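Local coordinates for putative cell filamentation protein (PDB 4LU4) that probably acts as a host-targeted Fic-domain effector, translocated by a VirB secretion system and likely to transfer AMP or a related group to target proteins, at residues I178-I183 and D206-I211. Residues are numbered along the deposited sequence; the frame is centred on the assembly and turned at random.
Sequences IDFSLI and DLFEDI
In the Fic domain, a two-stranded antiparallel sheet (176-178 with 212-214) ties the strand after helix 159-173 to the end of helix 202-211, and the contact of 178-183 with 206-211 continues this pairing past the strand into an Asx turn. The evidence for the continued pairing is a backbone hydrogen bond from Asp179 N to Ile211 O, 2.9 Å long and 165° at the hydrogen, with the donor in the carbonyl plane. Ile211 O also receives a CA-H...O contact from Ile178 CA at 3.3 Å.

Ile211 makes the largest single contribution, 118 of the 398 Å² buried. Its CG1 is set between backbone N and carbonyl carbon (chi1 70°) and the chain is then extended, which carries CD1 over one face of the Phe180 ring. This is a CH-pi contact: Ile211 CD1 stands 3.7 Å from the Phe180 ring centroid and 24° off the normal, displaced toward the CD1-CE1 side of the ring. Ile178 CG2 packs against Ile211 CD1 at 3.6 Å. Phe208 joins the cluster obliquely, its ring plane nearly perpendicular to that of Phe180, with Phe208 CZ 3.9 Å from Phe180 CZ. Met167 of helix 159-173 touches both rings.

The other branch of Ile211, CG2, lies against Asp179 O and meets Ile183 CD1 at 3.8 Å, while Ile183 CG1 rests on Leu207 CG. Asp210 meets Ile183 CD1 through CB and Leu182 CD1 through its backbone O; its carboxylate forms a salt bridge with Arg187 of helix 185-197, as does that of Asp206.

The Asx turn rests on Asp179 OD1, which accepts twice from one face of its carboxylate: from Ser181 N, well above the plane, and from Ser181 OG on the syn side at 2.6 Å.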
loop_
_atom_site.group_PDB
_atom_site.type_symbol
_atom_site.label_atom_id
_atom_site.label_comp_id
_atom_site.label_asym_id
_atom_site.label_seq_id
_atom_site.Cartn_x
_atom_site.Cartn_y
_atom_site.Cartn_z
ATOM N N ILE A 178 -3.161 -13.934 1.435
ATOM C CA ILE A 178 -2.625 -13.278 0.252
ATOM C C ILE A 178 -1.126 -13.256 0.452
ATOM O O ILE A 178 -0.631 -12.579 1.339
ATOM C CB ILE A 178 -3.167 -11.845 0.073
ATOM C CG1 ILE A 178 -4.681 -11.847 0.211
ATOM C CG2 ILE A 178 -2.779 -11.240 -1.289
ATOM C CD1 ILE A 178 -5.418 -12.762 -0.752
ATOM N N ASP A 179 -0.414 -14.000 -0.390
ATOM C CA ASP A 179 1.004 -14.184 -0.241
ATOM C C ASP A 179 1.856 -13.655 -1.393
ATOM O O ASP A 179 2.179 -14.352 -2.354
ATOM C CB ASP A 179 1.245 -15.666 -0.035
ATOM C CG ASP A 179 2.700 -15.947 0.462
ATOM O OD1 ASP A 179 3.489 -14.992 0.496
ATOM O OD2 ASP A 179 3.005 -17.136 0.706
ATOM N N PHE A 180 2.336 -12.432 -1.206
ATOM C CA PHE A 180 3.095 -11.727 -2.238
ATOM C C PHE A 180 4.511 -12.263 -2.389
ATOM O O PHE A 180 5.110 -12.040 -3.413
ATOM C CB PHE A 180 3.116 -10.228 -1.967
ATOM C CG PHE A 180 1.778 -9.545 -2.184
ATOM C CD1 PHE A 180 1.424 -9.104 -3.456
ATOM C CD2 PHE A 180 0.915 -9.235 -1.088
ATOM C CE1 PHE A 180 0.219 -8.459 -3.677
ATOM C CE2 PHE A 180 -0.328 -8.590 -1.307
ATOM C CZ PHE A 180 -0.675 -8.251 -2.623
ATOM N N SER A 181 4.997 -13.035 -1.411
ATOM C CA SER A 181 6.301 -13.659 -1.511
ATOM C C SER A 181 6.354 -14.712 -2.616
ATOM O O SER A 181 7.432 -15.076 -3.004
ATOM C CB SER A 181 6.713 -14.310 -0.166
ATOM O OG SER A 181 5.971 -15.492 0.122
ATOM N N LEU A 182 5.200 -15.150 -3.146
ATOM C CA LEU A 182 5.156 -16.179 -4.216
ATOM C C LEU A 182 5.551 -15.655 -5.574
ATOM O O LEU A 182 5.844 -16.438 -6.468
ATOM C CB LEU A 182 3.760 -16.840 -4.306
ATOM C CG LEU A 182 3.386 -17.529 -3.002
ATOM C CD1 LEU A 182 1.966 -18.084 -2.926
ATOM C CD2 LEU A 182 4.412 -18.574 -2.622
ATOM N N ILE A 183 5.659 -14.336 -5.683
ATOM C CA ILE A 183 5.655 -13.626 -6.920
ATOM C C ILE A 183 6.926 -12.768 -7.051
ATOM O O ILE A 183 7.407 -12.201 -6.068
ATOM C CB ILE A 183 4.298 -12.791 -6.920
ATOM C CG1 ILE A 183 3.405 -13.257 -8.015
ATOM C CG2 ILE A 183 4.459 -11.309 -6.935
ATOM C CD1 ILE A 183 3.128 -14.712 -7.939
ATOM N N ASP A 206 -4.292 -12.979 -13.040
ATOM C CA ASP A 206 -3.561 -14.254 -12.963
ATOM C C ASP A 206 -2.599 -14.264 -11.779
ATOM O O ASP A 206 -2.471 -15.274 -11.099
ATOM C CB ASP A 206 -2.813 -14.561 -14.279
ATOM C CG ASP A 206 -2.216 -15.983 -14.285
ATOM O OD1 ASP A 206 -3.001 -16.963 -14.222
ATOM O OD2 ASP A 206 -0.977 -16.102 -14.268
ATOM N N LEU A 207 -1.966 -13.119 -11.511
ATOM C CA LEU A 207 -1.124 -12.932 -10.319
ATOM C C LEU A 207 -1.907 -13.147 -9.039
ATOM O O LEU A 207 -1.475 -13.938 -8.188
ATOM C CB LEU A 207 -0.505 -11.561 -10.296
ATOM C CG LEU A 207 0.528 -11.136 -9.273
ATOM C CD1 LEU A 207 1.358 -9.967 -9.872
ATOM C CD2 LEU A 207 -0.041 -10.672 -7.950
ATOM N N PHE A 208 -3.071 -12.517 -8.924
ATOM C CA PHE A 208 -3.890 -12.744 -7.695
ATOM C C PHE A 208 -4.406 -14.189 -7.518
ATOM O O PHE A 208 -4.538 -14.667 -6.366
ATOM C CB PHE A 208 -4.981 -11.701 -7.536
ATOM C CG PHE A 208 -4.474 -10.459 -6.843
ATOM C CD1 PHE A 208 -3.705 -9.520 -7.521
ATOM C CD2 PHE A 208 -4.627 -10.311 -5.467
ATOM C CE1 PHE A 208 -3.193 -8.426 -6.845
ATOM C CE2 PHE A 208 -4.055 -9.264 -4.827
ATOM C CZ PHE A 208 -3.332 -8.322 -5.501
ATOM N N GLU A 209 -4.656 -14.901 -8.628
ATOM C CA GLU A 209 -5.019 -16.313 -8.529
ATOM C C GLU A 209 -3.876 -17.140 -7.994
ATOM O O GLU A 209 -4.063 -18.155 -7.297
ATOM C CB GLU A 209 -5.425 -16.859 -9.896
ATOM C CG GLU A 209 -6.788 -16.389 -10.337
ATOM C CD GLU A 209 -7.242 -17.159 -11.536
ATOM O OE1 GLU A 209 -6.404 -17.874 -12.154
ATOM O OE2 GLU A 209 -8.438 -17.054 -11.857
ATOM N N ASP A 210 -2.668 -16.734 -8.357
ATOM C CA ASP A 210 -1.455 -17.400 -7.842
ATOM C C ASP A 210 -1.141 -17.065 -6.382
ATOM O O ASP A 210 -0.423 -17.816 -5.730
ATOM C CB ASP A 210 -0.262 -16.980 -8.688
ATOM C CG ASP A 210 -0.254 -17.657 -10.047
ATOM O OD1 ASP A 210 -1.112 -18.543 -10.216
ATOM O OD2 ASP A 210 0.516 -17.231 -10.940
ATOM N N ILE A 211 -1.583 -15.892 -5.889
ATOM C CA ILE A 211 -1.297 -15.528 -4.480
ATOM C C ILE A 211 -2.428 -15.597 -3.471
ATOM O O ILE A 211 -2.153 -15.340 -2.297
ATOM C CB ILE A 211 -0.590 -14.121 -4.315
ATOM C CG1 ILE A 211 -1.509 -12.974 -4.628
ATOM C CG2 ILE A 211 0.635 -14.051 -5.181
ATOM C CD1 ILE A 211 -0.857 -11.621 -4.342
#